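Local coordinates for protein alkaline phosphatase D (Bacillus subtilis, PDB 2YEQ) that hydrolyses phosphate esters, acting as a secreted phosphodiesterase and alkaline phosphatase with iron and calcium in its active site, at residues Gln226-Glu229 with Ala230-Arg234; Lys292-Asp296 with Glu297-Pro301; Gln188-Asp192 with Ala193-Ala197; Leu248-Ser251 with Ser252-Asn255. One frame throughout, in Å; residues are numbered along the deposited sequence.

Contact 1 (Gln226-Glu229 with Ala230-Arg234); sequences QSVE and AFVLR. With PE5 (3,6,9,12,15,18,21,24-octaoxahexacosan-1-ol), chain J.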
loop_
_atom_site.group_PDB
_atom_site.type_symbol
_atom_site.label_atom_id
_atom_site.label_comp_id
_atom_site.label_asym_id
_atom_site.label_seq_id
_atom_site.Cartn_x
_atom_site.Cartn_y
_atom_site.Cartn_z
ATOM N N GLN A 226 5.080 -18.090 17.309
ATOM C CA GLN A 226 6.472 -18.239 16.905
ATOM C C GLN A 226 7.360 -17.397 17.787
ATOM O O GLN A 226 6.869 -16.624 18.616
ATOM C CB GLN A 226 6.610 -17.862 15.436
ATOM C CG GLN A 226 5.873 -18.835 14.547
ATOM C CD GLN A 226 5.957 -18.434 13.076
ATOM O OE1 GLN A 226 5.308 -17.494 12.638
ATOM N NE2 GLN A 226 6.789 -19.113 12.339
ATOM N N SER A 227 8.672 -17.539 17.614
ATOM C CA SER A 227 9.634 -16.907 18.502
ATOM C C SER A 227 9.791 -15.416 18.247
ATOM O O SER A 227 10.093 -15.010 17.113
ATOM C CB SER A 227 10.990 -17.582 18.364
ATOM O OG SER A 227 12.039 -16.754 18.779
ATOM N N VAL A 228 9.630 -14.626 19.318
ATOM C CA VAL A 228 9.827 -13.191 19.278
ATOM C C VAL A 228 11.295 -12.854 18.981
ATOM O O VAL A 228 11.630 -11.976 18.147
ATOM C CB VAL A 228 9.358 -12.531 20.608
ATOM C CG1 VAL A 228 9.916 -11.117 20.732
ATOM C CG2 VAL A 228 7.820 -12.558 20.713
ATOM N N GLU A 229 12.211 -13.527 19.664
ATOM C CA GLU A 229 13.623 -13.254 19.434
ATOM C C GLU A 229 14.019 -13.403 17.951
ATOM O O GLU A 229 14.714 -12.556 17.388
ATOM C CB GLU A 229 14.472 -14.186 20.319
ATOM C CG GLU A 229 15.937 -13.948 20.227
ATOM C CD GLU A 229 16.711 -14.897 21.170
ATOM O OE1 GLU A 229 16.577 -16.145 21.059
ATOM O OE2 GLU A 229 17.433 -14.370 22.015
ATOM N N ALA A 230 13.615 -14.495 17.330
ATOM C CA ALA A 230 13.927 -14.712 15.901
ATOM C C ALA A 230 13.179 -13.670 15.050
ATOM O O ALA A 230 13.685 -13.218 14.037
ATOM C CB ALA A 230 13.516 -16.110 15.447
ATOM N N PHE A 231 11.969 -13.302 15.471
ATOM C CA PHE A 231 11.176 -12.351 14.685
ATOM C C PHE A 231 11.791 -10.966 14.654
ATOM O O PHE A 231 11.747 -10.297 13.625
ATOM C CB PHE A 231 9.743 -12.267 15.164
ATOM C CG PHE A 231 8.914 -11.319 14.322
ATOM C CD1 PHE A 231 8.522 -11.700 13.054
ATOM C CD2 PHE A 231 8.636 -10.039 14.767
ATOM C CE1 PHE A 231 7.802 -10.825 12.216
ATOM C CE2 PHE A 231 7.904 -9.154 13.953
ATOM C CZ PHE A 231 7.500 -9.554 12.675
ATOM N N VAL A 232 12.400 -10.533 15.751
ATOM C CA VAL A 232 13.030 -9.225 15.779
ATOM C C VAL A 232 14.180 -9.123 14.768
ATOM O O VAL A 232 14.370 -8.089 14.116
ATOM C CB VAL A 232 13.493 -8.846 17.193
ATOM C CG1 VAL A 232 14.207 -7.476 17.196
ATOM C CG2 VAL A 232 12.276 -8.820 18.131
ATOM N N LEU A 233 14.947 -10.199 14.645
ATOM C CA LEU A 233 16.006 -10.250 13.651
ATOM C C LEU A 233 15.395 -10.226 12.249
ATOM O O LEU A 233 15.879 -9.557 11.357
ATOM C CB LEU A 233 16.843 -11.511 13.851
ATOM C CG LEU A 233 17.695 -11.511 15.128
ATOM C CD1 LEU A 233 18.294 -12.913 15.335
ATOM C CD2 LEU A 233 18.767 -10.438 15.005
ATOM N N ARG A 234 14.313 -10.960 12.083
ATOM C CA ARG A 234 13.609 -10.982 10.820
ATOM C C ARG A 234 13.046 -9.598 10.427
ATOM O O ARG A 234 13.146 -9.178 9.275
ATOM C CB ARG A 234 12.509 -12.003 10.907
ATOM C CG ARG A 234 11.960 -12.402 9.618
ATOM C CD ARG A 234 10.958 -13.454 9.812
ATOM N NE ARG A 234 10.373 -13.820 8.546
ATOM C CZ ARG A 234 9.473 -14.761 8.366
ATOM N NH1 ARG A 234 9.036 -15.502 9.378
ATOM N NH2 ARG A 234 9.020 -14.981 7.145
HETATM C C48 PE5 J . 15.904 -19.043 12.361
HETATM C C50 PE5 J . 14.767 -19.627 11.515
HETATM O O1 PE5 J . 13.506 -18.961 11.729
HETATM C C1 PE5 J . 13.595 -17.539 11.963
HETATM C C2 PE5 J . 12.228 -16.838 11.843
HETATM O O2 PE5 J . 11.122 -17.740 11.952
#
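Ser-227 and Ala-230 meet through a side-chain-to-backbone hydrogen bond: Ala-230 N gives its hydrogen to Ser-227 OG at 3.1 Å, almost straight with an N-H...O angle of 175°. The torsion explains the reach, since OG lies anti to its own backbone N (chi1 158°) and beside the carbonyl carbon, which swings the hydroxyl towards the first turn of the helix. The methyl CB of Ala-230 comes up to the same hydroxyl, 3.7 Å from OG.

Backbone hydrogen bonds make up the second group. Phe-231 N donates to Ser-227 O at 3.0 Å, and Val-232 N donates to Val-228 O at 2.9 Å. Placed just before helix 228-245 and accepting from Ala-230 N through OG, Ser-227 is its N-cap, the hydroxyl taking up an N-H of the first turn that has no earlier carbonyl in the helix to bind.

The apolar contact joins residues one turn apart: Val-228 CG1 approaches Val-232 CG2 at 4.2 Å, the two side chains crossing at a slant. A bound polyether also comes up to Ala-230, its PE5 C1 3.8 Å from Ala-230 CB. Further along the helix, the extended Arg-234 passes this ligand, and its guanidinium is hydrogen-bonded to Glu-175 and Tyr-182. Phe-231 turns its ring inward to meet that of Tyr-217, with their planes at about 45°.

Contact 2 (Lys292-Asp296 with Glu297-Pro301); sequences KPPSD and ESRNP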
loop_
_atom_site.group_PDB
_atom_site.type_symbol
_atom_site.label_atom_id
_atom_site.label_comp_id
_atom_site.label_asym_id
_atom_site.label_seq_id
_atom_site.Cartn_x
_atom_site.Cartn_y
_atom_site.Cartn_z
ATOM N N LYS A 292 -13.610 -13.160 15.142
ATOM C CA LYS A 292 -14.059 -13.623 16.442
ATOM C C LYS A 292 -15.087 -12.665 17.018
ATOM O O LYS A 292 -15.155 -11.494 16.592
ATOM C CB LYS A 292 -12.856 -13.694 17.402
ATOM C CG LYS A 292 -11.713 -14.609 16.941
ATOM C CD LYS A 292 -12.095 -16.094 17.017
ATOM C CE LYS A 292 -10.992 -17.027 16.488
ATOM N NZ LYS A 292 -9.665 -16.768 17.133
ATOM N N PRO A 293 -15.852 -13.125 18.018
ATOM C CA PRO A 293 -16.715 -12.220 18.759
ATOM C C PRO A 293 -15.889 -11.199 19.481
ATOM O O PRO A 293 -14.767 -11.495 19.847
ATOM C CB PRO A 293 -17.431 -13.137 19.765
ATOM C CG PRO A 293 -17.410 -14.462 19.171
ATOM C CD PRO A 293 -16.168 -14.539 18.303
ATOM N N PRO A 294 -16.394 -9.984 19.662
ATOM C CA PRO A 294 -15.721 -9.055 20.542
ATOM C C PRO A 294 -15.686 -9.614 21.963
ATOM O O PRO A 294 -16.469 -10.508 22.282
ATOM C CB PRO A 294 -16.608 -7.810 20.500
ATOM C CG PRO A 294 -17.950 -8.321 20.168
ATOM C CD PRO A 294 -17.775 -9.569 19.370
ATOM N N SER A 295 -14.776 -9.096 22.782
ATOM C CA SER A 295 -14.532 -9.630 24.114
ATOM C C SER A 295 -13.943 -8.531 24.943
ATOM O O SER A 295 -13.621 -7.448 24.425
ATOM C CB SER A 295 -13.559 -10.814 24.046
ATOM O OG SER A 295 -12.267 -10.406 23.616
ATOM N N ASP A 296 -13.772 -8.805 26.235
ATOM C CA ASP A 296 -13.102 -7.860 27.106
ATOM C C ASP A 296 -11.672 -7.637 26.634
ATOM O O ASP A 296 -11.140 -6.541 26.748
ATOM C CB ASP A 296 -13.114 -8.357 28.554
ATOM C CG ASP A 296 -14.529 -8.419 29.134
ATOM O OD1 ASP A 296 -15.233 -7.385 29.131
ATOM O OD2 ASP A 296 -14.943 -9.516 29.557
ATOM N N GLU A 297 -11.051 -8.687 26.124
ATOM C CA GLU A 297 -9.719 -8.587 25.555
ATOM C C GLU A 297 -9.678 -7.581 24.377
ATOM O O GLU A 297 -8.883 -6.635 24.369
ATOM C CB GLU A 297 -9.288 -9.984 25.106
ATOM C CG GLU A 297 -7.833 -10.142 24.717
ATOM C CD GLU A 297 -7.444 -11.627 24.548
ATOM O OE1 GLU A 297 -7.594 -12.415 25.512
ATOM O OE2 GLU A 297 -6.972 -12.005 23.467
ATOM N N SER A 298 -10.531 -7.779 23.376
ATOM C CA SER A 298 -10.511 -6.881 22.214
ATOM C C SER A 298 -10.920 -5.473 22.607
ATOM O O SER A 298 -10.346 -4.495 22.104
ATOM C CB SER A 298 -11.372 -7.399 21.070
ATOM O OG SER A 298 -12.743 -7.337 21.387
ATOM N N ARG A 299 -11.861 -5.364 23.548
ATOM C CA ARG A 299 -12.375 -4.049 23.981
ATOM C C ARG A 299 -11.471 -3.327 24.979
ATOM O O ARG A 299 -11.731 -2.174 25.284
ATOM C CB ARG A 299 -13.801 -4.173 24.561
ATOM C CG ARG A 299 -14.893 -4.547 23.533
ATOM C CD ARG A 299 -16.309 -4.585 24.159
ATOM N NE ARG A 299 -16.399 -5.584 25.238
ATOM C CZ ARG A 299 -17.095 -6.728 25.209
ATOM N NH1 ARG A 299 -17.835 -7.070 24.157
ATOM N NH2 ARG A 299 -17.059 -7.544 26.263
ATOM N N ASN A 300 -10.407 -3.968 25.475
ATOM C CA ASN A 300 -9.484 -3.315 26.431
ATOM C C ASN A 300 -9.060 -1.942 25.913
ATOM O O ASN A 300 -8.495 -1.844 24.824
ATOM C CB ASN A 300 -8.254 -4.218 26.649
ATOM C CG ASN A 300 -7.217 -3.641 27.597
ATOM O OD1 ASN A 300 -7.215 -2.467 27.930
ATOM N ND2 ASN A 300 -6.293 -4.511 28.041
ATOM N N PRO A 301 -9.283 -0.885 26.699
ATOM C CA PRO A 301 -9.029 0.469 26.229
ATOM C C PRO A 301 -7.578 0.851 26.146
ATOM O O PRO A 301 -7.247 1.846 25.494
ATOM C CB PRO A 301 -9.721 1.358 27.293
ATOM C CG PRO A 301 -9.867 0.500 28.467
ATOM C CD PRO A 301 -10.077 -0.876 27.941
#
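Ser-295 and Ser-298 face each other in a reciprocal pair. Ser-298 N donates to Ser-295 OG at 3.2 Å in a nearly straight bond, while Ser-295 N donates to Ser-298 OG at 3.0 Å. Both hydroxyls sit between their own backbone N and carbonyl carbon, which folds each one back towards the other's main chain. Ser-295 OG has a further partner in the side-chain amide of Asn-287.

Arg-299 folds back over the start of the turn. Its chain bends at chi3 (-61°), carrying the guanidinium over the backbone so that Ser-295 O stands 3.4 Å above one face of the Arg-299 guanidinium, offset towards the rim. That same carbonyl accepts the backbone hydrogen bond from Arg-299 N at 2.9 Å. Asp-296 comes to the guanidinium from the edge, near its plane: Arg-299 NH2 reaches Asp-296 OD1 at 3.4 Å in a salt bridge whose hydrogen bond is weak, and the carboxylate and guanidinium planes are turned 79° apart. On another side Pro-294 CB lies 3.9 Å from Arg-299 NH1.

Glu-297 points its carboxylate away from the turn to the backbone N of Asn-287, so that Asn-287 is bound at its side chain by Ser-295 and at its backbone N by Glu-297. The serine pair is a capping box, with Ser-295 as N-cap of the short, weakly bonded helix 296-299 at the protein surface.

Contact 3 (Gln188-Asp192 with Ala193-Ala197); sequences QYRSD and ANLKA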
loop_
_atom_site.group_PDB
_atom_site.type_symbol
_atom_site.label_atom_id
_atom_site.label_comp_id
_atom_site.label_asym_id
_atom_site.label_seq_id
_atom_site.Cartn_x
_atom_site.Cartn_y
_atom_site.Cartn_z
ATOM N N GLN A 188 12.574 -10.243 -7.042
ATOM C CA GLN A 188 11.659 -11.051 -7.840
ATOM C C GLN A 188 10.440 -10.235 -8.261
ATOM O O GLN A 188 10.044 -10.269 -9.418
ATOM C CB GLN A 188 11.173 -12.294 -7.101
ATOM C CG GLN A 188 10.108 -13.058 -7.864
ATOM C CD GLN A 188 9.688 -14.351 -7.197
ATOM O OE1 GLN A 188 9.473 -14.386 -5.978
ATOM N NE2 GLN A 188 9.548 -15.426 -7.995
ATOM N N TYR A 189 9.828 -9.561 -7.292
ATOM C CA TYR A 189 8.619 -8.754 -7.518
ATOM C C TYR A 189 8.901 -7.555 -8.412
ATOM O O TYR A 189 8.172 -7.309 -9.358
ATOM C CB TYR A 189 8.015 -8.275 -6.165
ATOM C CG TYR A 189 7.138 -9.317 -5.484
ATOM C CD1 TYR A 189 7.632 -10.575 -5.169
ATOM C CD2 TYR A 189 5.834 -9.023 -5.112
ATOM C CE1 TYR A 189 6.842 -11.519 -4.545
ATOM C CE2 TYR A 189 5.026 -9.961 -4.499
ATOM C CZ TYR A 189 5.545 -11.205 -4.183
ATOM O OH TYR A 189 4.744 -12.152 -3.588
ATOM N N ARG A 190 9.978 -6.832 -8.108
ATOM C CA ARG A 190 10.325 -5.595 -8.774
ATOM C C ARG A 190 10.865 -5.818 -10.215
ATOM O O ARG A 190 10.947 -4.866 -10.986
ATOM C CB ARG A 190 11.331 -4.831 -7.915
ATOM C CG ARG A 190 11.647 -3.409 -8.323
ATOM C CD ARG A 190 10.374 -2.574 -8.368
ATOM N NE ARG A 190 10.485 -1.196 -7.935
ATOM C CZ ARG A 190 10.896 -0.749 -6.743
ATOM N NH1 ARG A 190 11.338 -1.557 -5.788
ATOM N NH2 ARG A 190 10.929 0.558 -6.520
ATOM N N SER A 191 11.205 -7.061 -10.558
ATOM C CA SER A 191 11.675 -7.431 -11.891
ATOM C C SER A 191 10.534 -7.400 -12.929
ATOM O O SER A 191 10.784 -7.453 -14.122
ATOM C CB SER A 191 12.223 -8.876 -11.871
ATOM O OG SER A 191 13.485 -8.890 -11.268
ATOM N N ASP A 192 9.297 -7.443 -12.456
ATOM C CA ASP A 192 8.145 -7.481 -13.339
ATOM C C ASP A 192 8.055 -6.167 -14.114
ATOM O O ASP A 192 8.026 -5.105 -13.515
ATOM C CB ASP A 192 6.875 -7.701 -12.535
ATOM C CG ASP A 192 5.669 -7.811 -13.415
ATOM O OD1 ASP A 192 5.256 -6.742 -13.918
ATOM O OD2 ASP A 192 5.166 -8.938 -13.618
ATOM N N ALA A 193 7.979 -6.270 -15.441
ATOM C CA ALA A 193 8.030 -5.111 -16.352
ATOM C C ALA A 193 6.896 -4.132 -16.106
ATOM O O ALA A 193 7.080 -2.923 -16.232
ATOM C CB ALA A 193 8.032 -5.572 -17.846
ATOM N N ASN A 194 5.725 -4.646 -15.760
ATOM C CA ASN A 194 4.558 -3.803 -15.554
ATOM C C ASN A 194 4.719 -2.940 -14.310
ATOM O O ASN A 194 4.485 -1.722 -14.329
ATOM C CB ASN A 194 3.301 -4.666 -15.417
ATOM C CG ASN A 194 3.033 -5.505 -16.631
ATOM O OD1 ASN A 194 2.979 -6.732 -16.556
ATOM N ND2 ASN A 194 2.868 -4.860 -17.752
ATOM N N LEU A 195 5.167 -3.563 -13.217
ATOM C CA LEU A 195 5.431 -2.831 -11.968
ATOM C C LEU A 195 6.512 -1.794 -12.168
ATOM O O LEU A 195 6.392 -0.649 -11.733
ATOM C CB LEU A 195 5.824 -3.822 -10.838
ATOM C CG LEU A 195 6.214 -3.265 -9.472
ATOM C CD1 LEU A 195 5.216 -2.222 -8.968
ATOM C CD2 LEU A 195 6.345 -4.439 -8.449
ATOM N N LYS A 196 7.574 -2.157 -12.866
ATOM C CA LYS A 196 8.634 -1.189 -13.176
ATOM C C LYS A 196 8.119 0.011 -13.979
ATOM O O LYS A 196 8.563 1.125 -13.770
ATOM C CB LYS A 196 9.793 -1.856 -13.956
ATOM C CG LYS A 196 10.545 -2.902 -13.181
ATOM C CD LYS A 196 11.874 -3.292 -13.866
ATOM C CE LYS A 196 11.711 -4.165 -15.062
ATOM N NZ LYS A 196 13.067 -4.447 -15.620
ATOM N N ALA A 197 7.210 -0.228 -14.921
ATOM C CA ALA A 197 6.638 0.870 -15.750
ATOM C C ALA A 197 5.815 1.813 -14.870
ATOM O O ALA A 197 5.910 3.027 -14.986
ATOM C CB ALA A 197 5.757 0.294 -16.874
HETATM O O HOH W 1 2.912 -9.481 -14.917
#
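Asp-192 caps the helix that begins at Ala-193, and its side chain can be followed outward. Asp-192 CB lies 3.4 Å from Ala-193 N, and CG stands anti to the backbone N, which brings the carboxylate round over the first turn. OD1 then meets two backbone N-H groups. Leu-195 N donates to Asp-192 OD1 at 3.3 Å with an N-H...O angle of 161°, arriving on the anti side and 18° out of the carboxylate plane. Asn-194 N comes closer to OD1, 2.8 Å, but its angle of 130° makes that bond weak. OD2 turns to other partners: a water 2.7 Å from Asp-192 OD2 also donates to Asn-194 OD1, bridging the two side chains, and Arg-169 forms a salt bridge with OD2. The paired N-H groups and the arginine would probably favour the charged carboxylate.

The same residue's carbonyl starts the helical bonding, Lys-196 N donating to Asp-192 O at 3.1 Å. The aliphatic part of Lys-196 folds back along the turn, CG passing 3.0 Å from Arg-190 O before the chain bends at chi3, and its NZ goes on to Thr-10 O. Leu-195 sends CD2 to within 3.5 Å of Tyr-189 O.

Asp-192 is thus the N-cap in the short link between helix 179-190 and helix 193-201. Asn-194 and Leu-195 pack on helix 133-138, while Arg-190 makes a cation-pi contact with Trp-26 of strand 23-28 and donates to His-245 O at the end of helix 228-245.

Contact 4 (Leu248-Ser251 with Ser252-Asn255); sequences LRIS and SLPN. With EDO (1,2-ethanediol), chain B.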
loop_
_atom_site.group_PDB
_atom_site.type_symbol
_atom_site.label_atom_id
_atom_site.label_comp_id
_atom_site.label_asym_id
_atom_site.label_seq_id
_atom_site.Cartn_x
_atom_site.Cartn_y
_atom_site.Cartn_z
ATOM N N LEU A 248 12.387 6.228 -0.503
ATOM C CA LEU A 248 12.186 6.900 0.780
ATOM C C LEU A 248 13.299 7.887 1.073
ATOM O O LEU A 248 14.412 7.748 0.587
ATOM C CB LEU A 248 12.141 5.835 1.880
ATOM C CG LEU A 248 11.006 4.805 1.760
ATOM C CD1 LEU A 248 11.116 3.723 2.825
ATOM C CD2 LEU A 248 9.612 5.448 1.855
ATOM N N ARG A 249 13.014 8.869 1.910
ATOM C CA ARG A 249 14.026 9.832 2.349
ATOM C C ARG A 249 14.914 9.260 3.453
ATOM O O ARG A 249 14.605 8.225 4.007
ATOM C CB ARG A 249 13.348 11.122 2.804
ATOM C CG ARG A 249 12.737 11.845 1.633
ATOM C CD ARG A 249 12.100 13.137 1.998
ATOM N NE ARG A 249 11.484 13.745 0.811
ATOM C CZ ARG A 249 12.071 14.620 -0.003
ATOM N NH1 ARG A 249 13.311 15.029 0.194
ATOM N NH2 ARG A 249 11.404 15.100 -1.038
ATOM N N ILE A 250 16.022 9.932 3.742
ATOM C CA ILE A 250 17.052 9.397 4.647
ATOM C C ILE A 250 16.551 9.237 6.119
ATOM O O ILE A 250 17.015 8.365 6.863
ATOM C CB ILE A 250 18.359 10.249 4.559
ATOM C CG1 ILE A 250 19.555 9.475 5.158
ATOM C CG2 ILE A 250 18.166 11.620 5.204
ATOM C CD1 ILE A 250 19.861 8.159 4.427
ATOM N N SER A 251 15.553 10.023 6.504
ATOM C CA SER A 251 14.964 9.889 7.830
ATOM C C SER A 251 14.214 8.563 7.998
ATOM O O SER A 251 13.910 8.180 9.116
ATOM C CB SER A 251 14.040 11.072 8.111
ATOM O OG SER A 251 13.052 11.135 7.090
ATOM N N SER A 252 13.942 7.867 6.893
ATOM C CA SER A 252 13.406 6.519 6.932
ATOM C C SER A 252 14.486 5.418 6.938
ATOM O O SER A 252 14.135 4.257 6.901
ATOM C CB SER A 252 12.412 6.274 5.761
ATOM O OG SER A 252 11.200 7.000 5.910
ATOM N N LEU A 253 15.777 5.749 6.993
ATOM C CA LEU A 253 16.823 4.706 7.106
ATOM C C LEU A 253 16.589 3.894 8.392
ATOM O O LEU A 253 16.412 4.476 9.451
ATOM C CB LEU A 253 18.227 5.342 7.141
ATOM C CG LEU A 253 19.465 4.423 7.132
ATOM C CD1 LEU A 253 19.613 3.769 5.761
ATOM C CD2 LEU A 253 20.760 5.188 7.508
ATOM N N PRO A 254 16.555 2.566 8.326
ATOM C CA PRO A 254 16.261 1.813 9.535
ATOM C C PRO A 254 17.458 1.746 10.472
ATOM O O PRO A 254 18.587 1.997 10.060
ATOM C CB PRO A 254 15.887 0.419 9.018
ATOM C CG PRO A 254 16.542 0.318 7.701
ATOM C CD PRO A 254 16.566 1.707 7.139
ATOM N N ASN A 255 17.181 1.465 11.736
ATOM C CA ASN A 255 18.202 1.216 12.742
ATOM C C ASN A 255 17.751 -0.033 13.466
ATOM O O ASN A 255 16.821 -0.007 14.266
ATOM C CB ASN A 255 18.325 2.394 13.699
ATOM C CG ASN A 255 19.440 2.203 14.725
ATOM O OD1 ASN A 255 20.303 1.363 14.566
ATOM N ND2 ASN A 255 19.395 2.973 15.787
HETATM C C1 EDO B . 22.411 0.885 7.875
HETATM O O1 EDO B . 21.020 1.005 8.214
HETATM C C2 EDO B . 22.632 -0.098 6.724
HETATM O O2 EDO B . 23.667 -1.031 7.033
HETATM O O HOH W 2 10.709 8.876 3.746
HETATM O O HOH W 3 14.153 5.661 10.355
HETATM O O HOH W 4 10.652 9.941 6.590
#
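Two successive i to i+3 backbone hydrogen bonds wind the chain tightly: Ser-252 N donates to Arg-249 O at 3.0 Å and Leu-253 N to Ile-250 O at 2.9 Å, the donors standing 45° and 60° out of the carbonyl planes. Against this turn Leu-248 lays its CB on Ser-252 CB at 3.9 Å. On another part of the turn, Ile-250 CD1 reaches Leu-253 CB at 4.2 Å, and both residues pack on Tyr-243.

The paired bonds define a short 3-10 turn in the loop that joins helix 228-245 to strand 263-267. Three waters tie its polar atoms together. One accepts from Arg-249 N and donates to Ser-252 OG at 2.9 Å; a second donates to Ser-252 OG and lies 2.7 Å from Ser-251 OG; a third donates to both Ser-251 O and Leu-253 O. The Ser-252 hydroxyl is set beside its own backbone N (chi1 -70°), where OG meets two of these waters and Gln-260 O further along the loop. Arg-249 sends its extended chain away to a salt bridge with Glu-78 and to the main-chain oxygen of Asp-17, and an ethanediol makes a weak hydrogen bond to Pro-254 O.

How the contacts relate
All four contacts are local turns, in the chain order contact 3, contact 1, contact 4, contact 2. Contacts 1, 2 and 3 each begin a helix with a side-chain N-cap, whereas contact 4 is a 3-10 turn. Contacts 1 and 4 bracket helix 228-245, with centres 22 Å apart; contact 3 reaches that helix's end through His-245 and has nearest atoms about 8 Å from contact 4. Contact 2 stands apart, its centre 41 Å from that of contact 3 across the chain's centre; its Asn-300 side chain is about 3 Å from a sodium ion. Contact 3 is tied to the iron site: besides its hydrogen bond to His-171, Tyr-189 OH makes a weak one with the backbone N of Tyr-154, an iron ligand. In contact 1, Arg-234 is hydrogen-bonded to Glu-175, a sodium ligand.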